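Local atomic coordinates of THUMP domain-containing protein (Pyrococcus horikoshii, PDB entry 1VBK), a protein that probably binds RNA and ATP, as a THUMP-domain relative of the ThiI family linked to thiamine biosynthesis, though its exact role is not established. Residues K86-K98 / I152-T165. Numbering follows the deposited sequence.
Sequences KINRTALLMFRKK and IGIEIMQGKAYIYT
Ile163 points from its strand at the facing side of helix 86-98, and its CD1 lies 3.5 Å from Thr90 CB, tighter than usual for two carbons, and also touches the backbone oxygen of Ile87. The other branch, Ile163 CG2, meets Met94 SD at 3.8 Å. That sulfur sits 3.2 Å from Ile163 O, while CE, turned by the bend at chi3 (73°), carries on to the backbone of Tyr164. Two turns before Met94, Ile87 spreads over both strands: CG1 rests on Ala161 CB at 3.7 Å, CG2 meets Ile154 CD1, and CD1 meets Ile156 CD1, the two side chains crossing at about a right angle. Toward the other end, Ile152 slides CD1 against Phe95 CB (3.7 Å) and near the edge of its ring, with CG2 against Ala91 CB. Thr165 closes this row by setting CG2 beside Met94, and a water donates to Met94 O at 2.7 Å and also bonds Thr165 OG1.

The rotation of Thr90 is fixed from behind, by its own helix. Its OG1 lies beside its own backbone N (chi1 -55°) and donates to Lys86 O at 2.9 Å, from the face opposite that used by Thr90 N; CG2 is thereby turned onto Ile163. Putting an alanine at Thr90 would probably open a gap beside Ile163 CD1 and cost Lys86 O its second donor.

The axis of helix 86-98 runs nearly parallel to that of strand 160-164, at 18°, covering one face of the hairpin that turns through a type I' turn at Met157-Lys160. In this alpha/beta layer of the THUMP domain, strand 108-115 pairs with 150-157, strand 71-81 pairs with 160-164, and helix 124-138 packs alongside through Asn88 and Leu92.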
loop_
_atom_site.group_PDB
_atom_site.type_symbol
_atom_site.label_atom_id
_atom_site.label_comp_id
_atom_site.label_asym_id
_atom_site.label_seq_id
_atom_site.Cartn_x
_atom_site.Cartn_y
_atom_site.Cartn_z
ATOM N N LYS A 86 -46.808 -17.582 11.411
ATOM C CA LYS A 86 -46.404 -16.346 10.753
ATOM C C LYS A 86 -45.645 -16.604 9.454
ATOM O O LYS A 86 -45.825 -15.880 8.472
ATOM C CB LYS A 86 -45.560 -15.497 11.706
ATOM C CG LYS A 86 -46.336 -15.037 12.937
ATOM C CD LYS A 86 -45.560 -14.002 13.733
ATOM C CE LYS A 86 -46.422 -13.390 14.824
ATOM N NZ LYS A 86 -45.757 -12.190 15.406
ATOM N N ILE A 87 -44.800 -17.628 9.449
ATOM C CA ILE A 87 -44.046 -17.975 8.246
ATOM C C ILE A 87 -45.027 -18.400 7.139
ATOM O O ILE A 87 -44.888 -17.986 5.988
ATOM C CB ILE A 87 -43.040 -19.121 8.527
ATOM C CG1 ILE A 87 -41.891 -18.602 9.403
ATOM C CG2 ILE A 87 -42.496 -19.683 7.220
ATOM C CD1 ILE A 87 -40.932 -19.692 9.870
ATOM N N ASN A 88 -46.022 -19.213 7.489
ATOM C CA ASN A 88 -47.006 -19.652 6.496
ATOM C C ASN A 88 -47.820 -18.504 5.911
ATOM O O ASN A 88 -47.965 -18.397 4.692
ATOM C CB ASN A 88 -47.982 -20.678 7.087
ATOM C CG ASN A 88 -47.448 -22.095 7.026
ATOM O OD1 ASN A 88 -46.603 -22.413 6.188
ATOM N ND2 ASN A 88 -47.950 -22.959 7.903
ATOM N N ARG A 89 -48.358 -17.642 6.766
ATOM C CA ARG A 89 -49.169 -16.559 6.237
ATOM C C ARG A 89 -48.360 -15.540 5.440
ATOM O O ARG A 89 -48.846 -15.027 4.435
ATOM C CB ARG A 89 -49.989 -15.874 7.341
ATOM C CG ARG A 89 -49.267 -14.879 8.220
ATOM C CD ARG A 89 -50.286 -13.876 8.781
ATOM N NE ARG A 89 -49.717 -12.961 9.770
ATOM C CZ ARG A 89 -49.686 -13.192 11.080
ATOM N NH1 ARG A 89 -50.198 -14.316 11.575
ATOM N NH2 ARG A 89 -49.147 -12.296 11.899
ATOM N N THR A 90 -47.130 -15.252 5.860
ATOM C CA THR A 90 -46.317 -14.298 5.110
ATOM C C THR A 90 -45.900 -14.919 3.780
ATOM O O THR A 90 -45.868 -14.247 2.755
ATOM C CB THR A 90 -45.053 -13.879 5.881
ATOM O OG1 THR A 90 -45.425 -13.365 7.165
ATOM C CG2 THR A 90 -44.305 -12.783 5.112
ATOM N N ALA A 91 -45.576 -16.208 3.802
ATOM C CA ALA A 91 -45.181 -16.904 2.584
ATOM C C ALA A 91 -46.325 -16.870 1.561
ATOM O O ALA A 91 -46.093 -16.618 0.378
ATOM C CB ALA A 91 -44.799 -18.339 2.901
ATOM N N LEU A 92 -47.552 -17.115 2.017
ATOM C CA LEU A 92 -48.712 -17.100 1.124
ATOM C C LEU A 92 -48.974 -15.687 0.598
ATOM O O LEU A 92 -49.291 -15.499 -0.578
ATOM C CB LEU A 92 -49.956 -17.634 1.849
ATOM C CG LEU A 92 -51.271 -17.717 1.064
ATOM C CD1 LEU A 92 -51.079 -18.543 -0.202
ATOM C CD2 LEU A 92 -52.346 -18.343 1.947
ATOM N N LEU A 93 -48.823 -14.698 1.468
ATOM C CA LEU A 93 -49.029 -13.306 1.082
ATOM C C LEU A 93 -48.069 -12.908 -0.039
ATOM O O LEU A 93 -48.464 -12.296 -1.041
ATOM C CB LEU A 93 -48.805 -12.395 2.291
ATOM C CG LEU A 93 -48.984 -10.893 2.066
ATOM C CD1 LEU A 93 -50.462 -10.584 1.858
ATOM C CD2 LEU A 93 -48.453 -10.124 3.274
ATOM N N MET A 94 -46.801 -13.256 0.129
ATOM C CA MET A 94 -45.803 -12.927 -0.875
ATOM C C MET A 94 -45.961 -13.762 -2.139
ATOM O O MET A 94 -45.671 -13.297 -3.236
ATOM C CB MET A 94 -44.408 -13.090 -0.283
ATOM C CG MET A 94 -44.192 -12.124 0.867
ATOM S SD MET A 94 -42.497 -11.939 1.330
ATOM C CE MET A 94 -41.894 -10.953 -0.097
ATOM N N PHE A 95 -46.423 -14.995 -1.978
ATOM C CA PHE A 95 -46.633 -15.871 -3.122
ATOM C C PHE A 95 -47.723 -15.272 -3.997
ATOM O O PHE A 95 -47.592 -15.216 -5.220
ATOM C CB PHE A 95 -47.052 -17.269 -2.653
ATOM C CG PHE A 95 -47.412 -18.208 -3.777
ATOM C CD1 PHE A 95 -48.679 -18.169 -4.362
ATOM C CD2 PHE A 95 -46.482 -19.121 -4.259
ATOM C CE1 PHE A 95 -49.012 -19.029 -5.415
ATOM C CE2 PHE A 95 -46.801 -19.984 -5.307
ATOM C CZ PHE A 95 -48.072 -19.938 -5.887
ATOM N N ARG A 96 -48.800 -14.819 -3.361
ATOM C CA ARG A 96 -49.913 -14.233 -4.096
ATOM C C ARG A 96 -49.506 -12.964 -4.827
ATOM O O ARG A 96 -49.911 -12.743 -5.969
ATOM C CB ARG A 96 -51.090 -13.986 -3.146
ATOM C CG ARG A 96 -51.815 -15.284 -2.818
ATOM C CD ARG A 96 -52.797 -15.176 -1.669
ATOM N NE ARG A 96 -53.647 -16.365 -1.617
ATOM C CZ ARG A 96 -54.500 -16.646 -0.637
ATOM N NH1 ARG A 96 -54.623 -15.825 0.395
ATOM N NH2 ARG A 96 -55.241 -17.746 -0.701
ATOM N N LYS A 97 -48.677 -12.146 -4.190
ATOM C CA LYS A 97 -48.224 -10.920 -4.827
ATOM C C LYS A 97 -47.433 -11.265 -6.085
ATOM O O LYS A 97 -47.641 -10.675 -7.143
ATOM C CB LYS A 97 -47.350 -10.102 -3.875
ATOM C CG LYS A 97 -46.737 -8.879 -4.540
ATOM C CD LYS A 97 -46.078 -7.943 -3.535
ATOM C CE LYS A 97 -45.368 -6.804 -4.252
ATOM N NZ LYS A 97 -46.280 -6.116 -5.216
ATOM N N LYS A 98 -46.527 -12.231 -5.965
ATOM C CA LYS A 98 -45.716 -12.638 -7.101
ATOM C C LYS A 98 -46.567 -13.325 -8.168
ATOM O O LYS A 98 -46.390 -13.078 -9.363
ATOM C CB LYS A 98 -44.605 -13.578 -6.637
ATOM C CG LYS A 98 -43.700 -14.092 -7.752
ATOM C CD LYS A 98 -42.830 -13.000 -8.352
ATOM C CE LYS A 98 -41.835 -13.605 -9.333
ATOM N NZ LYS A 98 -40.911 -12.590 -9.901
ATOM N N ILE A 152 -40.307 -19.344 -3.209
ATOM C CA ILE A 152 -40.542 -18.747 -1.902
ATOM C C ILE A 152 -39.297 -19.079 -1.088
ATOM O O ILE A 152 -39.048 -20.245 -0.780
ATOM C CB ILE A 152 -41.771 -19.368 -1.192
ATOM C CG1 ILE A 152 -43.048 -19.073 -1.990
ATOM C CG2 ILE A 152 -41.895 -18.817 0.225
ATOM C CD1 ILE A 152 -43.405 -17.595 -2.087
ATOM N N GLY A 153 -38.512 -18.055 -0.759
ATOM C CA GLY A 153 -37.302 -18.271 0.015
ATOM C C GLY A 153 -37.545 -17.931 1.469
ATOM O O GLY A 153 -38.250 -16.968 1.776
ATOM N N ILE A 154 -36.960 -18.714 2.369
ATOM C CA ILE A 154 -37.142 -18.492 3.798
ATOM C C ILE A 154 -35.830 -18.688 4.546
ATOM O O ILE A 154 -35.236 -19.763 4.497
ATOM C CB ILE A 154 -38.188 -19.475 4.384
ATOM C CG1 ILE A 154 -39.512 -19.346 3.624
ATOM C CG2 ILE A 154 -38.385 -19.208 5.878
ATOM C CD1 ILE A 154 -40.567 -20.374 4.031
ATOM N N GLU A 155 -35.373 -17.642 5.225
ATOM C CA GLU A 155 -34.148 -17.727 5.998
ATOM C C GLU A 155 -34.495 -17.426 7.447
ATOM O O GLU A 155 -35.105 -16.399 7.748
ATOM C CB GLU A 155 -33.109 -16.732 5.463
ATOM C CG GLU A 155 -32.583 -17.110 4.080
ATOM C CD GLU A 155 -31.436 -16.235 3.614
ATOM O OE1 GLU A 155 -30.731 -15.665 4.471
ATOM O OE2 GLU A 155 -31.231 -16.137 2.386
ATOM N N ILE A 156 -34.127 -18.335 8.344
ATOM C CA ILE A 156 -34.416 -18.152 9.761
ATOM C C ILE A 156 -33.123 -17.890 10.518
ATOM O O ILE A 156 -32.153 -18.633 10.399
ATOM C CB ILE A 156 -35.124 -19.387 10.345
ATOM C CG1 ILE A 156 -36.345 -19.721 9.483
ATOM C CG2 ILE A 156 -35.557 -19.108 11.787
ATOM C CD1 ILE A 156 -37.117 -20.930 9.948
ATOM N N MET A 157 -33.120 -16.825 11.304
ATOM C CA MET A 157 -31.928 -16.447 12.038
ATOM C C MET A 157 -32.297 -15.748 13.336
ATOM O O MET A 157 -33.001 -14.739 13.328
ATOM C CB MET A 157 -31.082 -15.531 11.146
ATOM C CG MET A 157 -29.824 -14.968 11.768
ATOM S SD MET A 157 -28.801 -14.183 10.495
ATOM C CE MET A 157 -29.742 -12.692 10.154
ATOM N N GLN A 158 -31.831 -16.307 14.450
ATOM C CA GLN A 158 -32.091 -15.745 15.768
ATOM C C GLN A 158 -33.543 -15.341 16.014
ATOM O O GLN A 158 -33.825 -14.185 16.319
ATOM C CB GLN A 158 -31.179 -14.533 16.003
ATOM C CG GLN A 158 -29.704 -14.849 15.890
ATOM C CD GLN A 158 -28.810 -13.653 16.200
ATOM O OE1 GLN A 158 -27.601 -13.708 15.998
ATOM N NE2 GLN A 158 -29.404 -12.574 16.697
ATOM N N GLY A 159 -34.462 -16.293 15.870
ATOM C CA GLY A 159 -35.869 -16.013 16.121
ATOM C C GLY A 159 -36.637 -15.185 15.104
ATOM O O GLY A 159 -37.815 -14.880 15.316
ATOM N N LYS A 160 -35.984 -14.809 14.009
ATOM C CA LYS A 160 -36.643 -14.026 12.970
ATOM C C LYS A 160 -36.635 -14.814 11.669
ATOM O O LYS A 160 -35.681 -15.536 11.380
ATOM C CB LYS A 160 -35.912 -12.700 12.730
ATOM C CG LYS A 160 -35.785 -11.792 13.948
ATOM C CD LYS A 160 -37.132 -11.275 14.413
ATOM C CE LYS A 160 -36.964 -10.299 15.567
ATOM N NZ LYS A 160 -38.276 -9.829 16.082
ATOM N N ALA A 161 -37.706 -14.679 10.894
ATOM C CA ALA A 161 -37.802 -15.348 9.600
ATOM C C ALA A 161 -37.809 -14.257 8.532
ATOM O O ALA A 161 -38.523 -13.262 8.656
ATOM C CB ALA A 161 -39.086 -16.176 9.514
ATOM N N TYR A 162 -37.006 -14.445 7.494
ATOM C CA TYR A 162 -36.914 -13.488 6.396
ATOM C C TYR A 162 -37.476 -14.192 5.174
ATOM O O TYR A 162 -36.893 -15.148 4.679
ATOM C CB TYR A 162 -35.453 -13.098 6.179
ATOM C CG TYR A 162 -34.841 -12.449 7.400
ATOM C CD1 TYR A 162 -35.012 -11.087 7.648
ATOM C CD2 TYR A 162 -34.140 -13.206 8.335
ATOM C CE1 TYR A 162 -34.498 -10.493 8.803
ATOM C CE2 TYR A 162 -33.622 -12.622 9.499
ATOM C CZ TYR A 162 -33.807 -11.268 9.724
ATOM O OH TYR A 162 -33.313 -10.688 10.872
ATOM N N ILE A 163 -38.612 -13.705 4.694
ATOM C CA ILE A 163 -39.291 -14.323 3.565
ATOM C C ILE A 163 -39.217 -13.483 2.301
ATOM O O ILE A 163 -39.516 -12.292 2.321
ATOM C CB ILE A 163 -40.751 -14.590 3.951
ATOM C CG1 ILE A 163 -40.771 -15.426 5.240
ATOM C CG2 ILE A 163 -41.486 -15.292 2.820
ATOM C CD1 ILE A 163 -42.155 -15.750 5.753
ATOM N N TYR A 164 -38.826 -14.112 1.197
ATOM C CA TYR A 164 -38.681 -13.397 -0.061
ATOM C C TYR A 164 -39.113 -14.196 -1.294
ATOM O O TYR A 164 -39.231 -15.419 -1.246
ATOM C CB TYR A 164 -37.215 -12.980 -0.238
ATOM C CG TYR A 164 -36.251 -14.154 -0.338
ATOM C CD1 TYR A 164 -35.656 -14.708 0.800
ATOM C CD2 TYR A 164 -35.941 -14.711 -1.578
ATOM C CE1 TYR A 164 -34.765 -15.795 0.692
ATOM C CE2 TYR A 164 -35.067 -15.783 -1.695
ATOM C CZ TYR A 164 -34.482 -16.320 -0.565
ATOM O OH TYR A 164 -33.605 -17.374 -0.719
ATOM N N THR A 165 -39.346 -13.489 -2.397
ATOM C CA THR A 165 -39.700 -14.133 -3.663
ATOM C C THR A 165 -38.705 -13.702 -4.736
ATOM O O THR A 165 -38.664 -14.288 -5.819
ATOM C CB THR A 165 -41.117 -13.758 -4.149
ATOM O OG1 THR A 165 -41.248 -12.336 -4.202
ATOM C CG2 THR A 165 -42.174 -14.342 -3.228
HETATM O O HOH W 1 -43.814 -11.355 -3.443
#